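Local coordinates for protein O-succinylhomoserine sulfhydrylase (Mycobacterium tuberculosis, PDB 3NDN) that probably catalyses the pyridoxal-phosphate-dependent formation of L-homocysteine from O-succinyl-L-homoserine and hydrogen sulfide, a step of methionine biosynthesis, at residues T207-Q212 and I279-S284; Q289-F294 and T327-A332; I356-G361 and A371-R376. All coordinates share one frame; numbering follows the deposited sequence.

Interaction 1: T207-Q212 and I279-S284; sequences TPLLQQ and IRVQHS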
loop_
_atom_site.group_PDB
_atom_site.type_symbol
_atom_site.label_atom_id
_atom_site.label_comp_id
_atom_site.label_asym_id
_atom_site.label_seq_id
_atom_site.Cartn_x
_atom_site.Cartn_y
_atom_site.Cartn_z
ATOM N N THR A 207 26.414 8.108 2.268
ATOM C CA THR A 207 25.251 8.435 3.122
ATOM C C THR A 207 25.550 9.631 4.052
ATOM O O THR A 207 26.722 9.923 4.328
ATOM C CB THR A 207 24.748 7.227 3.996
ATOM O OG1 THR A 207 25.490 7.178 5.227
ATOM C CG2 THR A 207 24.880 5.884 3.255
ATOM N N PRO A 208 24.496 10.317 4.553
ATOM C CA PRO A 208 24.687 11.437 5.500
ATOM C C PRO A 208 25.294 11.031 6.845
ATOM O O PRO A 208 25.677 11.892 7.660
ATOM C CB PRO A 208 23.266 11.999 5.703
ATOM C CG PRO A 208 22.332 11.012 5.107
ATOM C CD PRO A 208 23.097 10.206 4.094
ATOM N N LEU A 209 25.410 9.733 7.078
ATOM C CA LEU A 209 25.954 9.280 8.337
ATOM C C LEU A 209 27.491 9.260 8.329
ATOM O O LEU A 209 28.112 9.371 9.392
ATOM C CB LEU A 209 25.372 7.921 8.713
ATOM C CG LEU A 209 24.003 7.912 9.409
ATOM C CD1 LEU A 209 22.928 8.714 8.679
ATOM C CD2 LEU A 209 23.557 6.492 9.592
ATOM N N LEU A 210 28.097 9.114 7.150
ATOM C CA LEU A 210 29.566 8.953 7.078
ATOM C C LEU A 210 30.349 10.132 6.474
ATOM O O LEU A 210 31.568 10.197 6.627
ATOM C CB LEU A 210 29.946 7.644 6.382
ATOM C CG LEU A 210 29.341 6.332 6.900
ATOM C CD1 LEU A 210 29.879 5.170 6.097
ATOM C CD2 LEU A 210 29.603 6.132 8.412
ATOM N N GLN A 211 29.656 11.044 5.798
ATOM C CA GLN A 211 30.281 12.202 5.121
ATOM C C GLN A 211 29.278 13.363 5.059
ATOM O O GLN A 211 28.160 13.191 4.548
ATOM C CB GLN A 211 30.731 11.813 3.705
ATOM C CG GLN A 211 31.454 12.917 2.921
ATOM C CD GLN A 211 32.133 12.389 1.673
ATOM O OE1 GLN A 211 33.353 12.237 1.638
ATOM N NE2 GLN A 211 31.348 12.109 0.636
ATOM N N GLN A 212 29.668 14.532 5.572
ATOM C CA GLN A 212 28.757 15.697 5.629
ATOM C C GLN A 212 29.275 16.949 4.896
ATOM O O GLN A 212 30.221 17.612 5.341
ATOM C CB GLN A 212 28.373 16.003 7.085
ATOM C CG GLN A 212 27.388 14.974 7.640
ATOM C CD GLN A 212 26.815 15.346 8.983
ATOM O OE1 GLN A 212 27.525 15.336 9.994
ATOM N NE2 GLN A 212 25.507 15.660 9.012
ATOM N N ILE A 279 21.434 2.775 12.734
ATOM C CA ILE A 279 21.886 1.418 13.108
ATOM C C ILE A 279 22.208 0.492 11.914
ATOM O O ILE A 279 23.145 -0.318 11.996
ATOM C CB ILE A 279 20.962 0.710 14.150
ATOM C CG1 ILE A 279 19.542 0.485 13.592
ATOM C CG2 ILE A 279 20.965 1.477 15.504
ATOM C CD1 ILE A 279 18.681 -0.467 14.486
ATOM N N ARG A 280 21.448 0.614 10.825
ATOM C CA ARG A 280 21.753 -0.128 9.571
ATOM C C ARG A 280 23.125 0.243 8.961
ATOM O O ARG A 280 23.955 -0.653 8.642
ATOM C CB ARG A 280 20.615 0.058 8.548
ATOM C CG ARG A 280 19.318 -0.706 8.916
ATOM C CD ARG A 280 18.277 -0.658 7.794
ATOM N NE ARG A 280 17.693 0.672 7.538
ATOM C CZ ARG A 280 18.054 1.468 6.521
ATOM N NH1 ARG A 280 19.016 1.088 5.686
ATOM N NH2 ARG A 280 17.472 2.647 6.343
ATOM N N VAL A 281 23.389 1.546 8.821
ATOM C CA VAL A 281 24.707 1.984 8.304
ATOM C C VAL A 281 25.863 1.571 9.238
ATOM O O VAL A 281 26.862 0.985 8.774
ATOM C CB VAL A 281 24.750 3.507 7.940
ATOM C CG1 VAL A 281 26.173 3.934 7.549
ATOM C CG2 VAL A 281 23.791 3.807 6.808
ATOM N N GLN A 282 25.709 1.820 10.548
ATOM C CA GLN A 282 26.679 1.344 11.554
ATOM C C GLN A 282 27.079 -0.134 11.377
ATOM O O GLN A 282 28.279 -0.457 11.356
ATOM C CB GLN A 282 26.138 1.593 12.977
ATOM C CG GLN A 282 27.038 1.117 14.125
ATOM C CD GLN A 282 26.379 1.248 15.505
ATOM O OE1 GLN A 282 25.207 1.627 15.627
ATOM N NE2 GLN A 282 27.132 0.923 16.548
ATOM N N HIS A 283 26.089 -1.022 11.233
ATOM C CA HIS A 283 26.366 -2.452 11.153
ATOM C C HIS A 283 26.991 -2.862 9.808
ATOM O O HIS A 283 27.972 -3.639 9.782
ATOM C CB HIS A 283 25.107 -3.270 11.504
ATOM C CG HIS A 283 24.915 -3.475 12.983
ATOM N ND1 HIS A 283 24.421 -2.495 13.821
ATOM C CD2 HIS A 283 25.174 -4.545 13.772
ATOM C CE1 HIS A 283 24.375 -2.957 15.059
ATOM N NE2 HIS A 283 24.832 -4.197 15.056
ATOM N N SER A 284 26.455 -2.337 8.707
ATOM C CA SER A 284 26.997 -2.652 7.369
ATOM C C SER A 284 28.420 -2.102 7.123
ATOM O O SER A 284 29.257 -2.776 6.487
ATOM C CB SER A 284 26.034 -2.195 6.275
ATOM O OG SER A 284 24.874 -3.001 6.264
#

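Interaction 2: Q289-F294 and T327-A332; sequences QRIAEF and TVVTFA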
loop_
_atom_site.group_PDB
_atom_site.type_symbol
_atom_site.label_atom_id
_atom_site.label_comp_id
_atom_site.label_asym_id
_atom_site.label_seq_id
_atom_site.Cartn_x
_atom_site.Cartn_y
_atom_site.Cartn_z
ATOM N N GLN A 289 34.190 -3.391 6.595
ATOM C CA GLN A 289 35.585 -3.251 7.074
ATOM C C GLN A 289 36.215 -4.630 7.298
ATOM O O GLN A 289 37.356 -4.863 6.896
ATOM C CB GLN A 289 35.614 -2.427 8.375
ATOM C CG GLN A 289 36.999 -2.210 8.998
ATOM C CD GLN A 289 37.764 -1.051 8.376
ATOM O OE1 GLN A 289 37.221 0.036 8.168
ATOM N NE2 GLN A 289 39.046 -1.270 8.115
ATOM N N ARG A 290 35.478 -5.539 7.947
ATOM C CA ARG A 290 35.964 -6.908 8.186
ATOM C C ARG A 290 36.165 -7.703 6.888
ATOM O O ARG A 290 37.124 -8.464 6.764
ATOM C CB ARG A 290 35.029 -7.700 9.132
ATOM C CG ARG A 290 35.116 -7.345 10.622
ATOM C CD ARG A 290 34.264 -8.304 11.492
ATOM N NE ARG A 290 34.641 -9.703 11.276
ATOM C CZ ARG A 290 33.940 -10.770 11.663
ATOM N NH1 ARG A 290 32.791 -10.644 12.316
ATOM N NH2 ARG A 290 34.401 -11.986 11.389
ATOM N N ILE A 291 35.239 -7.548 5.947
ATOM C CA ILE A 291 35.297 -8.233 4.640
ATOM C C ILE A 291 36.474 -7.725 3.782
ATOM O O ILE A 291 37.165 -8.519 3.122
ATOM C CB ILE A 291 33.894 -8.167 3.898
ATOM C CG1 ILE A 291 32.882 -9.086 4.596
ATOM C CG2 ILE A 291 34.003 -8.570 2.405
ATOM C CD1 ILE A 291 31.393 -8.787 4.289
ATOM N N ALA A 292 36.726 -6.418 3.821
ATOM C CA ALA A 292 37.860 -5.818 3.108
ATOM C C ALA A 292 39.195 -6.361 3.623
ATOM O O ALA A 292 40.084 -6.697 2.833
ATOM C CB ALA A 292 37.824 -4.299 3.231
ATOM N N GLU A 293 39.317 -6.471 4.951
ATOM C CA GLU A 293 40.518 -7.023 5.577
ATOM C C GLU A 293 40.725 -8.519 5.255
ATOM O O GLU A 293 41.866 -8.975 5.058
ATOM C CB GLU A 293 40.489 -6.759 7.096
ATOM C CG GLU A 293 40.588 -5.267 7.459
ATOM C CD GLU A 293 40.226 -4.963 8.911
ATOM O OE1 GLU A 293 39.690 -5.856 9.609
ATOM O OE2 GLU A 293 40.462 -3.814 9.350
ATOM N N PHE A 294 39.628 -9.276 5.184
ATOM C CA PHE A 294 39.679 -10.704 4.843
ATOM C C PHE A 294 40.149 -10.917 3.396
ATOM O O PHE A 294 41.028 -11.748 3.137
ATOM C CB PHE A 294 38.328 -11.402 5.107
ATOM C CG PHE A 294 38.250 -12.805 4.545
ATOM C CD1 PHE A 294 38.803 -13.882 5.247
ATOM C CD2 PHE A 294 37.665 -13.039 3.303
ATOM C CE1 PHE A 294 38.745 -15.169 4.728
ATOM C CE2 PHE A 294 37.605 -14.330 2.769
ATOM C CZ PHE A 294 38.145 -15.393 3.480
ATOM N N THR A 327 29.882 0.846 2.609
ATOM C CA THR A 327 29.321 -0.522 2.599
ATOM C C THR A 327 29.623 -1.351 1.330
ATOM O O THR A 327 29.033 -2.422 1.139
ATOM C CB THR A 327 27.768 -0.497 2.793
ATOM O OG1 THR A 327 27.165 0.126 1.657
ATOM C CG2 THR A 327 27.372 0.258 4.067
ATOM N N VAL A 328 30.524 -0.850 0.473
ATOM C CA VAL A 328 30.897 -1.509 -0.796
ATOM C C VAL A 328 32.417 -1.806 -0.838
ATOM O O VAL A 328 33.235 -0.940 -0.496
ATOM C CB VAL A 328 30.510 -0.631 -2.005
ATOM C CG1 VAL A 328 30.744 -1.368 -3.321
ATOM C CG2 VAL A 328 29.043 -0.189 -1.916
ATOM N N VAL A 329 32.775 -3.022 -1.249
ATOM C CA VAL A 329 34.187 -3.459 -1.375
ATOM C C VAL A 329 34.512 -3.909 -2.814
ATOM O O VAL A 329 33.842 -4.792 -3.353
ATOM C CB VAL A 329 34.502 -4.624 -0.417
ATOM C CG1 VAL A 329 36.011 -4.974 -0.441
ATOM C CG2 VAL A 329 34.025 -4.303 1.011
ATOM N N THR A 330 35.556 -3.331 -3.408
ATOM C CA THR A 330 36.004 -3.681 -4.769
ATOM C C THR A 330 37.357 -4.423 -4.682
ATOM O O THR A 330 38.218 -4.039 -3.887
ATOM C CB THR A 330 36.110 -2.397 -5.645
ATOM O OG1 THR A 330 34.832 -1.738 -5.688
ATOM C CG2 THR A 330 36.538 -2.721 -7.085
ATOM N N PHE A 331 37.526 -5.487 -5.473
ATOM C CA PHE A 331 38.811 -6.224 -5.543
ATOM C C PHE A 331 39.132 -6.828 -6.921
ATOM O O PHE A 331 38.255 -6.951 -7.777
ATOM C CB PHE A 331 38.890 -7.307 -4.457
ATOM C CG PHE A 331 37.956 -8.484 -4.678
ATOM C CD1 PHE A 331 38.447 -9.686 -5.187
ATOM C CD2 PHE A 331 36.602 -8.396 -4.352
ATOM C CE1 PHE A 331 37.606 -10.784 -5.385
ATOM C CE2 PHE A 331 35.747 -9.493 -4.539
ATOM C CZ PHE A 331 36.251 -10.688 -5.064
ATOM N N ALA A 332 40.396 -7.226 -7.111
ATOM C CA ALA A 332 40.839 -7.866 -8.349
ATOM C C ALA A 332 41.504 -9.217 -8.078
ATOM O O ALA A 332 42.301 -9.352 -7.136
ATOM C CB ALA A 332 41.799 -6.947 -9.126
#

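Interaction 3: I356-G361 and A371-R376; sequences ISNNLG and ATTTHR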
loop_
_atom_site.group_PDB
_atom_site.type_symbol
_atom_site.label_atom_id
_atom_site.label_comp_id
_atom_site.label_asym_id
_atom_site.label_seq_id
_atom_site.Cartn_x
_atom_site.Cartn_y
_atom_site.Cartn_z
ATOM N N ILE A 356 23.612 -12.479 -7.401
ATOM C CA ILE A 356 24.217 -11.726 -8.539
ATOM C C ILE A 356 23.235 -10.612 -8.965
ATOM O O ILE A 356 22.131 -10.907 -9.411
ATOM C CB ILE A 356 24.537 -12.666 -9.758
ATOM C CG1 ILE A 356 25.498 -13.784 -9.361
ATOM C CG2 ILE A 356 25.098 -11.882 -10.973
ATOM C CD1 ILE A 356 25.609 -14.925 -10.399
ATOM N N SER A 357 23.638 -9.344 -8.805
ATOM C CA SER A 357 22.756 -8.173 -9.030
ATOM C C SER A 357 23.575 -6.878 -9.039
ATOM O O SER A 357 24.580 -6.780 -8.330
ATOM C CB SER A 357 21.685 -8.091 -7.937
ATOM O OG SER A 357 20.726 -7.065 -8.186
ATOM N N ASN A 358 23.125 -5.885 -9.804
ATOM C CA ASN A 358 23.859 -4.613 -9.956
ATOM C C ASN A 358 23.526 -3.477 -8.949
ATOM O O ASN A 358 24.115 -2.380 -9.019
ATOM C CB ASN A 358 23.698 -4.101 -11.388
ATOM C CG ASN A 358 24.713 -3.032 -11.742
ATOM O OD1 ASN A 358 25.932 -3.290 -11.790
ATOM N ND2 ASN A 358 24.228 -1.819 -11.992
ATOM N N ASN A 359 22.632 -3.742 -8.003
ATOM C CA ASN A 359 22.114 -2.700 -7.098
ATOM C C ASN A 359 23.022 -2.483 -5.854
ATOM O O ASN A 359 24.004 -3.217 -5.666
ATOM C CB ASN A 359 20.656 -3.031 -6.718
ATOM C CG ASN A 359 19.769 -1.778 -6.546
ATOM O OD1 ASN A 359 20.267 -0.657 -6.371
ATOM N ND2 ASN A 359 18.442 -1.977 -6.576
ATOM N N LEU A 360 22.701 -1.462 -5.053
ATOM C CA LEU A 360 23.449 -1.062 -3.847
ATOM C C LEU A 360 22.523 -0.670 -2.697
ATOM O O LEU A 360 21.375 -0.285 -2.919
ATOM C CB LEU A 360 24.338 0.172 -4.140
ATOM C CG LEU A 360 25.448 0.108 -5.190
ATOM C CD1 LEU A 360 26.023 1.508 -5.496
ATOM C CD2 LEU A 360 26.547 -0.822 -4.719
ATOM N N GLY A 361 23.053 -0.720 -1.471
ATOM C CA GLY A 361 22.352 -0.208 -0.285
ATOM C C GLY A 361 21.178 -1.041 0.209
ATOM O O GLY A 361 20.215 -0.489 0.737
ATOM N N ALA A 371 32.945 -4.757 -15.531
ATOM C CA ALA A 371 33.384 -4.687 -16.937
ATOM C C ALA A 371 32.321 -5.142 -17.953
ATOM O O ALA A 371 32.360 -4.736 -19.120
ATOM C CB ALA A 371 34.708 -5.458 -17.142
ATOM N N THR A 372 31.373 -5.970 -17.513
ATOM C CA THR A 372 30.287 -6.431 -18.388
ATOM C C THR A 372 28.891 -5.899 -17.991
ATOM O O THR A 372 27.904 -6.198 -18.658
ATOM C CB THR A 372 30.259 -7.982 -18.501
ATOM O OG1 THR A 372 30.125 -8.564 -17.196
ATOM C CG2 THR A 372 31.545 -8.510 -19.177
ATOM N N THR A 373 28.820 -5.122 -16.912
ATOM C CA THR A 373 27.554 -4.549 -16.417
ATOM C C THR A 373 27.678 -3.048 -16.068
ATOM O O THR A 373 27.449 -2.195 -16.924
ATOM C CB THR A 373 27.021 -5.302 -15.173
ATOM O OG1 THR A 373 28.000 -5.249 -14.127
ATOM C CG2 THR A 373 26.691 -6.754 -15.490
ATOM N N THR A 374 28.032 -2.739 -14.813
ATOM C CA THR A 374 28.243 -1.353 -14.325
ATOM C C THR A 374 28.829 -0.420 -15.401
ATOM O O THR A 374 28.267 0.642 -15.679
ATOM C CB THR A 374 29.163 -1.319 -13.056
ATOM O OG1 THR A 374 28.780 -2.353 -12.139
ATOM C CG2 THR A 374 29.091 0.031 -12.331
ATOM N N HIS A 375 29.936 -0.841 -16.017
ATOM C CA HIS A 375 30.680 -0.011 -16.972
ATOM C C HIS A 375 30.785 -0.627 -18.369
ATOM O O HIS A 375 31.855 -0.617 -18.985
ATOM C CB HIS A 375 32.080 0.298 -16.415
ATOM C CG HIS A 375 32.096 1.398 -15.401
ATOM N ND1 HIS A 375 31.258 1.415 -14.309
ATOM C CD2 HIS A 375 32.851 2.518 -15.312
ATOM C CE1 HIS A 375 31.485 2.504 -13.597
ATOM N NE2 HIS A 375 32.452 3.187 -14.180
ATOM N N ARG A 376 29.667 -1.145 -18.871
ATOM C CA ARG A 376 29.630 -1.796 -20.183
ATOM C C ARG A 376 29.782 -0.816 -21.356
ATOM O O ARG A 376 30.515 -1.091 -22.315
ATOM C CB ARG A 376 28.326 -2.591 -20.343
ATOM C CG ARG A 376 28.174 -3.220 -21.719
ATOM C CD ARG A 376 26.743 -3.642 -22.036
ATOM N NE ARG A 376 26.571 -3.852 -23.473
ATOM C CZ ARG A 376 27.125 -4.846 -24.172
ATOM N NH1 ARG A 376 27.894 -5.754 -23.573
ATOM N NH2 ARG A 376 26.906 -4.936 -25.478
#

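Interaction 1: T207-Q212 and I279-S284
Thr207, Leu209 and Leu210 of a short, weakly bonded helical turn pack on Val281 of the long helix 277-296, which in this fold-type-I PLP enzyme of the trans-sulfuration family runs from the large cofactor-binding domain toward the C-terminal domain. Thr207 opens the turn with an ST turn: its OG1 accepts the backbone N of Leu209 at 3.2 Å with an N-H...O angle of 150°. The same oxygen stands over both methyls of Val281, 4.0 Å from CG1, as the two side chains run antiparallel past one another; this approach is van der Waals packing. Thr207 also touches His228, the residue after the predicted cofactor lysine Lys227.

Leu209 makes the tightest approach of the three. Its chi1 (-83°) sets CG beside the backbone N, and the second torsion then turns CD2 to the beta carbon of Val281, with a CD2 to CB distance of 3.6 Å. The leucine lies slantwise across the valine, with CG2 of Val281 at 3.9 Å from the same Leu209 CD2. Further packing of Leu209 on Leu277 and Ala278 extends this patch along the long helix. Leu210 meets Val281 differently, tip to tip: its branch point CG is 4.0 Å from CG1, with both its terminal methyls only slightly farther.

Val281 thus divides its branches between three neighbours and carries 90 of the 171 Å² buried between the segments. With CG1 anti to the backbone N (chi1 174°), CG1 serves Leu210 and Thr207, while CG2 lies between Leu209 CD2 and Thr207 OG1, 4.1 Å from the latter.

Interaction 2: Q289-F294 and T327-A332
Val329 packs against Ala292 and Ile291, joining strand 328-333 of the five-stranded mixed sheet to helix 277-296 in a helix-on-sheet layer of the C-terminal part of this fold type I enzyme. The closest pair of alpha carbons is Ala292 and Val329, 6.3 Å apart, a short separation that the small alanine side chain permits. No hydrogen bond crosses between the segments, and the 110 Å² they bury together comes from apolar packing.

From its alpha carbon, Val329 sends CB toward the helix, where the side chain forks. One branch, CG1, stands anti to the backbone N (chi1 -174°) and reaches Ala292, at 4.1 Å from its CA. The methyl of Ala292 is almost as near, with CB 4.2 Å from Val329 CG1, so this branch bears on the alanine's backbone as well as its side chain. The other branch, CG2, lies beside the backbone N and faces the gap between the two helix residues, 4.4 Å from Ala292 CB and 4.5 Å from Ile291 CG2, a looser approach than that of CG1.

Around the pair, Ile291 also packs on Val397 and on Ile409 of helix 402-413, Ala292 touches Tyr306, and Val329 meets Leu295 one turn farther along the helix. Backbone bonding of Val329 with Ile395 ties the strand to its neighbour 392-396. On the helix, away from the strand, Gln289 is bonded to Glu293: NE2 donates to OE2 at 3.2 Å with an N-H...O angle of 161°. The acceptor lies close to the glutamine's amide plane, whereas the nitrogen meets OE2 from 50° out of the carboxylate plane.

Interaction 3: I356-G361 and A371-R376
Two non-helical segments approach with Asn358 and Thr374 as the nearest alpha carbons, 7.0 Å apart, and the second folds into a type I beta turn from Thr373 to Arg376, closed by Arg376 N bonding to Thr373 O at 3.1 Å. Across this gap a single hydrogen bond forms: Thr374 OG1 donates to Asn358 OD1 at 3.0 Å. The hydroxyl oxygen lies in the carbonyl plane, with a C=O...O angle of 150°. Asn358 reaches it by holding CG anti to its backbone N (chi1 -164°), while Thr374 presents OG1 from beside its own backbone N.

Thr373 passes the amide in the opposite direction, its OG1 3.7 Å from Asn358 OD1. That hydroxyl is instead hydrogen-bonded to His369 O and Thr368 OG1, and the Thr368 hydroxyl also makes a weak bond to Asn358 OD1.

The contact links loops that flank strand 366-368: one comes from strand 355-356, the other leads to helix 379-385. Thr374 packs on Thr368 and on Arg394 of strand 392-396, and the guanidinium of Arg394 makes a weak hydrogen bond to Asn358 O. Phe66 of a neighbouring subunit packs on Asn358, while Thr372 leans on helix 340-350, setting the paired loops between the sheet, that helix and the subunit interface.

In the fold
Interactions 1 and 2 share helix 277-296 and are apolar across their segments, but their burial differs: the touching residues of interaction 2 are all buried against the five-stranded sheet, whereas interaction 1 is partly buried nearer the chain centre. They touch where Ser284 CB packs on Thr327 CG2 at 3.6 Å. Interaction 3 joins loops of that sheet and is also partly buried; a polar bond between side chains carries it. It meets interaction 2 through Val328 CG2 and Leu360 CD2, 3.8 Å apart, while interaction 1 stays about 5 Å away at the nearest atoms. Other subunits pack against interactions 1 and 3, but none touches the segments of interaction 2.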